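Local coordinates for protein NAD-dependent dehydrogenase (PDB 4Z0P) that probably reduces glyoxylate and hydroxypyruvate with NADPH as the hydride donor, and here holds that cofactor together with oxalate in its active-site cleft, at residues A227-E241 against G251-R263. Residues are numbered along the deposited sequence; the frame is centred on the assembly and turned at random.
Sequences APVFINAGRGGSQVE and GVLGGASLDVFER. With NDP (NADPH dihydro-nicotinamide-adenine-dinucleotide phosphate), chain H; OXD (oxalic acid), chain C.
Glu241 and Glu262 grip each other's backbones: Glu241 N gives a nearly straight bond to Glu262 OE2 (2.8 Å), and Glu262 N reaches Glu241 OE2 (2.8 Å) from above the carboxylate plane. The anti lone pair of Glu241 OE2 also takes Gln239 NE2, which donates a bent hydrogen bond to Val260 O (3.0 Å) as well. Gln239 suits this spot because its amide both gives and accepts: Gln239 OE1 lies in the plane of the Asn232 amide, while Asn232 ND2 (2.8 Å) comes from above the carbonyl plane of Gln239. A leucine in place of Gln239 would probably leave Val260 O and Glu241 OE2 without that donor and Asn232 ND2 without its straight acceptor, the Asn232 amide being held less firmly. Asn232 CG is anti to the backbone N (chi1 -168°); its OD1 accepts from Gly234 N, closing an Asx turn, and Val260 CG2 packs across the amide. Gly236 has to be glycine, since a CB would clash with Phe261 O. Beyond the turn, Ala233 O and Asp259 OD2 share the nicotinamide N7N, Thr281 holding Asp259, and Arg235 NH2 binds oxalate O5 (2.8 Å). Parallel strands 229-232 and 255-258, joined by helix 241-250, form a Rossmann-type beta-alpha-beta unit, with nicotinamide at their C-terminal ends.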
loop_
_atom_site.group_PDB
_atom_site.type_symbol
_atom_site.label_atom_id
_atom_site.label_comp_id
_atom_site.label_asym_id
_atom_site.label_seq_id
_atom_site.Cartn_x
_atom_site.Cartn_y
_atom_site.Cartn_z
ATOM N N ALA A 227 10.607 -16.936 5.562
ATOM C CA ALA A 227 9.620 -17.748 4.877
ATOM C C ALA A 227 8.940 -16.866 3.831
ATOM O O ALA A 227 8.674 -15.704 4.091
ATOM C CB ALA A 227 8.574 -18.278 5.854
ATOM N N PRO A 228 8.673 -17.421 2.664
ATOM C CA PRO A 228 8.071 -16.623 1.598
ATOM C C PRO A 228 6.553 -16.437 1.750
ATOM O O PRO A 228 5.891 -17.167 2.493
ATOM C CB PRO A 228 8.386 -17.467 0.351
ATOM C CG PRO A 228 8.364 -18.881 0.864
ATOM C CD PRO A 228 8.982 -18.788 2.215
ATOM N N VAL A 229 6.027 -15.479 0.995
ATOM C CA VAL A 229 4.606 -15.185 0.849
ATOM C C VAL A 229 4.155 -15.385 -0.591
ATOM O O VAL A 229 4.901 -15.099 -1.529
ATOM C CB VAL A 229 4.361 -13.712 1.269
ATOM C CG1 VAL A 229 2.943 -13.248 1.001
ATOM C CG2 VAL A 229 4.680 -13.591 2.754
ATOM N N PHE A 230 2.925 -15.868 -0.760
ATOM C CA PHE A 230 2.320 -16.071 -2.076
ATOM C C PHE A 230 1.135 -15.142 -2.268
ATOM O O PHE A 230 0.186 -15.143 -1.467
ATOM C CB PHE A 230 1.841 -17.511 -2.227
ATOM C CG PHE A 230 1.149 -17.793 -3.532
ATOM C CD1 PHE A 230 1.749 -17.459 -4.750
ATOM C CD2 PHE A 230 -0.082 -18.419 -3.566
ATOM C CE1 PHE A 230 1.126 -17.747 -5.965
ATOM C CE2 PHE A 230 -0.710 -18.708 -4.781
ATOM C CZ PHE A 230 -0.106 -18.373 -5.982
ATOM N N ILE A 231 1.166 -14.389 -3.365
ATOM C CA ILE A 231 0.128 -13.399 -3.672
ATOM C C ILE A 231 -0.359 -13.685 -5.079
ATOM O O ILE A 231 0.453 -13.688 -6.033
ATOM C CB ILE A 231 0.716 -11.984 -3.606
ATOM C CG1 ILE A 231 1.149 -11.652 -2.174
ATOM C CG2 ILE A 231 -0.250 -10.934 -4.179
ATOM C CD1 ILE A 231 2.150 -10.521 -2.140
ATOM N N ASN A 232 -1.639 -14.020 -5.230
ATOM C CA ASN A 232 -2.166 -14.310 -6.570
ATOM C C ASN A 232 -3.381 -13.492 -6.937
ATOM O O ASN A 232 -4.392 -13.514 -6.230
ATOM C CB ASN A 232 -2.499 -15.795 -6.735
ATOM C CG ASN A 232 -2.771 -16.195 -8.196
ATOM O OD1 ASN A 232 -2.432 -15.485 -9.149
ATOM N ND2 ASN A 232 -3.355 -17.356 -8.365
ATOM N N ALA A 233 -3.278 -12.764 -8.040
ATOM C CA ALA A 233 -4.428 -12.069 -8.622
ATOM C C ALA A 233 -4.575 -12.335 -10.106
ATOM O O ALA A 233 -5.249 -11.561 -10.812
ATOM C CB ALA A 233 -4.349 -10.568 -8.362
ATOM N N GLY A 234 -4.000 -13.441 -10.570
ATOM C CA GLY A 234 -4.168 -13.876 -11.949
ATOM C C GLY A 234 -5.452 -14.660 -12.102
ATOM O O GLY A 234 -6.544 -14.080 -12.276
ATOM N N ARG A 235 -5.337 -15.985 -12.007
ATOM C CA ARG A 235 -6.506 -16.852 -12.024
ATOM C C ARG A 235 -6.335 -17.973 -11.038
ATOM O O ARG A 235 -5.230 -18.485 -10.842
ATOM C CB ARG A 235 -6.692 -17.448 -13.416
ATOM C CG ARG A 235 -7.230 -16.476 -14.451
ATOM C CD ARG A 235 -8.691 -16.225 -14.202
ATOM N NE ARG A 235 -9.307 -15.305 -15.138
ATOM C CZ ARG A 235 -9.391 -13.998 -14.994
ATOM N NH1 ARG A 235 -8.841 -13.374 -13.953
ATOM N NH2 ARG A 235 -10.029 -13.288 -15.906
ATOM N N GLY A 236 -7.448 -18.383 -10.446
ATOM C CA GLY A 236 -7.466 -19.476 -9.493
ATOM C C GLY A 236 -7.029 -20.813 -10.034
ATOM O O GLY A 236 -6.378 -21.592 -9.342
ATOM N N GLY A 237 -7.326 -21.066 -11.296
ATOM C CA GLY A 237 -6.936 -22.337 -11.894
ATOM C C GLY A 237 -5.430 -22.542 -12.015
ATOM O O GLY A 237 -4.982 -23.659 -12.268
ATOM N N SER A 238 -4.643 -21.475 -11.844
ATOM C CA SER A 238 -3.188 -21.580 -11.849
ATOM C C SER A 238 -2.613 -22.077 -10.522
ATOM O O SER A 238 -1.429 -22.386 -10.459
ATOM C CB SER A 238 -2.535 -20.252 -12.250
ATOM O OG SER A 238 -2.883 -19.918 -13.584
ATOM N N GLN A 239 -3.426 -22.177 -9.469
ATOM C CA GLN A 239 -2.911 -22.597 -8.176
ATOM C C GLN A 239 -3.520 -23.901 -7.713
ATOM O O GLN A 239 -4.600 -24.320 -8.172
ATOM C CB GLN A 239 -3.118 -21.496 -7.129
ATOM C CG GLN A 239 -4.539 -21.366 -6.606
ATOM C CD GLN A 239 -4.884 -19.985 -6.087
ATOM O OE1 GLN A 239 -4.121 -19.021 -6.222
ATOM N NE2 GLN A 239 -6.065 -19.880 -5.480
ATOM N N VAL A 240 -2.779 -24.578 -6.840
ATOM C CA VAL A 240 -3.235 -25.824 -6.223
ATOM C C VAL A 240 -3.528 -25.491 -4.767
ATOM O O VAL A 240 -2.612 -25.433 -3.932
ATOM C CB VAL A 240 -2.198 -26.964 -6.348
ATOM C CG1 VAL A 240 -2.755 -28.265 -5.802
ATOM C CG2 VAL A 240 -1.792 -27.140 -7.802
ATOM N N GLU A 241 -4.799 -25.245 -4.468
ATOM C CA GLU A 241 -5.173 -24.801 -3.122
ATOM C C GLU A 241 -4.872 -25.806 -2.026
ATOM O O GLU A 241 -4.521 -25.415 -0.926
ATOM C CB GLU A 241 -6.645 -24.376 -3.079
ATOM C CG GLU A 241 -6.793 -23.030 -3.784
ATOM C CD GLU A 241 -8.212 -22.633 -4.127
ATOM O OE1 GLU A 241 -9.165 -23.229 -3.613
ATOM O OE2 GLU A 241 -8.343 -21.691 -4.919
ATOM N N GLY A 251 4.342 -23.949 7.444
ATOM C CA GLY A 251 5.209 -22.794 7.498
ATOM C C GLY A 251 6.084 -22.618 6.273
ATOM O O GLY A 251 6.847 -21.644 6.216
ATOM N N VAL A 252 5.969 -23.506 5.288
ATOM C CA VAL A 252 6.662 -23.344 4.000
ATOM C C VAL A 252 6.248 -22.006 3.367
ATOM O O VAL A 252 7.085 -21.292 2.824
ATOM C CB VAL A 252 6.432 -24.526 3.044
ATOM C CG1 VAL A 252 6.956 -24.203 1.654
ATOM C CG2 VAL A 252 7.161 -25.772 3.570
ATOM N N LEU A 253 4.962 -21.673 3.464
ATOM C CA LEU A 253 4.492 -20.321 3.183
ATOM C C LEU A 253 4.181 -19.616 4.487
ATOM O O LEU A 253 3.505 -20.168 5.352
ATOM C CB LEU A 253 3.222 -20.334 2.337
ATOM C CG LEU A 253 3.372 -20.740 0.868
ATOM C CD1 LEU A 253 1.998 -20.831 0.216
ATOM C CD2 LEU A 253 4.233 -19.734 0.121
ATOM N N GLY A 254 4.676 -18.390 4.622
ATOM C CA GLY A 254 4.460 -17.603 5.834
ATOM C C GLY A 254 3.124 -16.882 5.810
ATOM O O GLY A 254 2.599 -16.479 6.858
ATOM N N GLY A 255 2.573 -16.711 4.616
ATOM C CA GLY A 255 1.292 -16.054 4.442
ATOM C C GLY A 255 0.913 -15.993 2.992
ATOM O O GLY A 255 1.689 -16.376 2.108
ATOM N N ALA A 256 -0.297 -15.493 2.731
ATOM C CA ALA A 256 -0.772 -15.376 1.361
ATOM C C ALA A 256 -1.815 -14.278 1.210
ATOM O O ALA A 256 -2.476 -13.919 2.179
ATOM C CB ALA A 256 -1.354 -16.701 0.885
ATOM N N SER A 257 -1.911 -13.741 -0.004
ATOM C CA SER A 257 -3.039 -12.892 -0.417
ATOM C C SER A 257 -3.638 -13.528 -1.652
ATOM O O SER A 257 -2.955 -13.661 -2.678
ATOM C CB SER A 257 -2.579 -11.476 -0.755
ATOM O OG SER A 257 -2.100 -10.799 0.416
ATOM N N LEU A 258 -4.898 -13.937 -1.551
ATOM C CA LEU A 258 -5.580 -14.597 -2.669
ATOM C C LEU A 258 -6.800 -13.787 -3.058
ATOM O O LEU A 258 -7.717 -13.597 -2.240
ATOM C CB LEU A 258 -5.989 -16.034 -2.306
ATOM C CG LEU A 258 -4.812 -16.937 -1.864
ATOM C CD1 LEU A 258 -5.333 -18.275 -1.361
ATOM C CD2 LEU A 258 -3.822 -17.136 -3.018
ATOM N N ASP A 259 -6.816 -13.332 -4.310
ATOM C CA ASP A 259 -7.967 -12.666 -4.915
ATOM C C ASP A 259 -8.769 -13.604 -5.801
ATOM O O ASP A 259 -9.880 -13.270 -6.213
ATOM C CB ASP A 259 -7.515 -11.487 -5.772
ATOM C CG ASP A 259 -8.677 -10.591 -6.200
ATOM O OD1 ASP A 259 -9.461 -10.095 -5.318
ATOM O OD2 ASP A 259 -8.817 -10.384 -7.437
ATOM N N VAL A 260 -8.164 -14.744 -6.145
ATOM C CA VAL A 260 -8.709 -15.674 -7.160
ATOM C C VAL A 260 -8.593 -17.092 -6.633
ATOM O O VAL A 260 -7.679 -17.395 -5.850
ATOM C CB VAL A 260 -8.010 -15.506 -8.528
ATOM C CG1 VAL A 260 -8.273 -14.113 -9.080
ATOM C CG2 VAL A 260 -6.514 -15.744 -8.410
ATOM N N PHE A 261 -9.548 -17.935 -7.021
ATOM C CA PHE A 261 -9.707 -19.268 -6.475
ATOM C C PHE A 261 -10.075 -20.280 -7.553
ATOM O O PHE A 261 -10.650 -19.928 -8.561
ATOM C CB PHE A 261 -10.751 -19.267 -5.348
ATOM C CG PHE A 261 -10.352 -18.368 -4.230
ATOM C CD1 PHE A 261 -9.520 -18.817 -3.229
ATOM C CD2 PHE A 261 -10.690 -17.015 -4.270
ATOM C CE1 PHE A 261 -9.091 -17.939 -2.237
ATOM C CE2 PHE A 261 -10.269 -16.132 -3.280
ATOM C CZ PHE A 261 -9.457 -16.603 -2.280
ATOM N N GLU A 262 -9.710 -21.530 -7.310
ATOM C CA GLU A 262 -9.978 -22.611 -8.270
ATOM C C GLU A 262 -11.465 -22.725 -8.602
ATOM O O GLU A 262 -11.819 -23.030 -9.747
ATOM C CB GLU A 262 -9.446 -23.956 -7.755
ATOM C CG GLU A 262 -7.936 -24.064 -7.650
ATOM C CD GLU A 262 -7.505 -25.473 -7.295
ATOM O OE1 GLU A 262 -7.670 -26.392 -8.125
ATOM O OE2 GLU A 262 -6.996 -25.670 -6.197
ATOM N N ARG A 263 -12.331 -22.499 -7.612
ATOM C CA ARG A 263 -13.771 -22.481 -7.820
ATOM C C ARG A 263 -14.325 -21.228 -7.164
ATOM O O ARG A 263 -14.202 -21.070 -5.942
ATOM C CB ARG A 263 -14.436 -23.736 -7.217
ATOM C CG ARG A 263 -14.051 -25.036 -7.922
HETATM P PA NDP H . -0.748 -9.894 -20.623
HETATM O O1A NDP H . -1.155 -10.775 -21.794
HETATM O O2A NDP H . -0.367 -8.483 -20.923
HETATM O O5B NDP H . 0.478 -10.618 -19.930
HETATM C C5B NDP H . 0.546 -12.009 -19.695
HETATM C C4B NDP H . 1.947 -12.340 -19.257
HETATM O O4B NDP H . 1.948 -13.710 -18.864
HETATM C C3B NDP H . 2.997 -12.200 -20.358
HETATM O O3B NDP H . 4.191 -11.716 -19.756
HETATM C C2B NDP H . 3.179 -13.624 -20.839
HETATM O O2B NDP H . 4.450 -13.913 -21.387
HETATM C C1B NDP H . 3.015 -14.359 -19.535
HETATM N N9A NDP H . 2.716 -15.778 -19.790
HETATM C C8A NDP H . 1.624 -16.349 -20.337
HETATM N N7A NDP H . 1.695 -17.659 -20.414
HETATM C C5A NDP H . 2.918 -17.953 -19.880
HETATM C C6A NDP H . 3.616 -19.162 -19.688
HETATM N N6A NDP H . 3.097 -20.366 -20.023
HETATM N N1A NDP H . 4.852 -19.112 -19.119
HETATM C C2A NDP H . 5.363 -17.917 -18.786
HETATM N N3A NDP H . 4.802 -16.712 -18.931
HETATM C C4A NDP H . 3.562 -16.802 -19.479
HETATM O O3 NDP H . -1.978 -10.024 -19.583
HETATM P PN NDP H . -2.308 -8.880 -18.479
HETATM O O1N NDP H . -1.064 -8.486 -17.757
HETATM O O2N NDP H . -3.165 -7.821 -19.074
HETATM O O5D NDP H . -3.287 -9.741 -17.566
HETATM C C5D NDP H . -2.784 -10.877 -16.891
HETATM C C4D NDP H . -3.917 -11.678 -16.268
HETATM O O4D NDP H . -4.394 -11.032 -15.086
HETATM C C3D NDP H . -5.182 -11.835 -17.099
HETATM O O3D NDP H . -5.020 -12.872 -18.088
HETATM C C2D NDP H . -6.271 -12.169 -16.099
HETATM O O2D NDP H . -6.384 -13.593 -15.931
HETATM C C1D NDP H . -5.685 -11.550 -14.804
HETATM N N1N NDP H . -6.520 -10.478 -14.258
HETATM C C2N NDP H . -7.115 -10.603 -13.008
HETATM C C3N NDP H . -7.879 -9.609 -12.473
HETATM C C7N NDP H . -8.407 -9.647 -11.070
HETATM O O7N NDP H . -9.311 -8.843 -10.766
HETATM N N7N NDP H . -7.932 -10.522 -10.209
HETATM C C4N NDP H . -8.138 -8.386 -13.271
HETATM C C5N NDP H . -7.481 -8.346 -14.601
HETATM C C6N NDP H . -6.709 -9.325 -15.034
HETATM P P2B NDP H . 4.868 -13.380 -22.848
HETATM O O1X NDP H . 5.081 -11.902 -22.647
HETATM O O2X NDP H . 6.157 -14.143 -23.096
HETATM O O3X NDP H . 3.757 -13.720 -23.770
HETATM C C1 OXD C . -10.306 -9.618 -15.669
HETATM C C2 OXD C . -10.860 -10.050 -14.391
HETATM O O3 OXD C . -10.350 -8.407 -16.002
HETATM O O4 OXD C . -11.814 -9.431 -13.895
HETATM O O5 OXD C . -9.808 -10.492 -16.410
HETATM O O6 OXD C . -10.377 -11.036 -13.817
HETATM O O HOH W 1 -11.671 -22.919 -4.740
#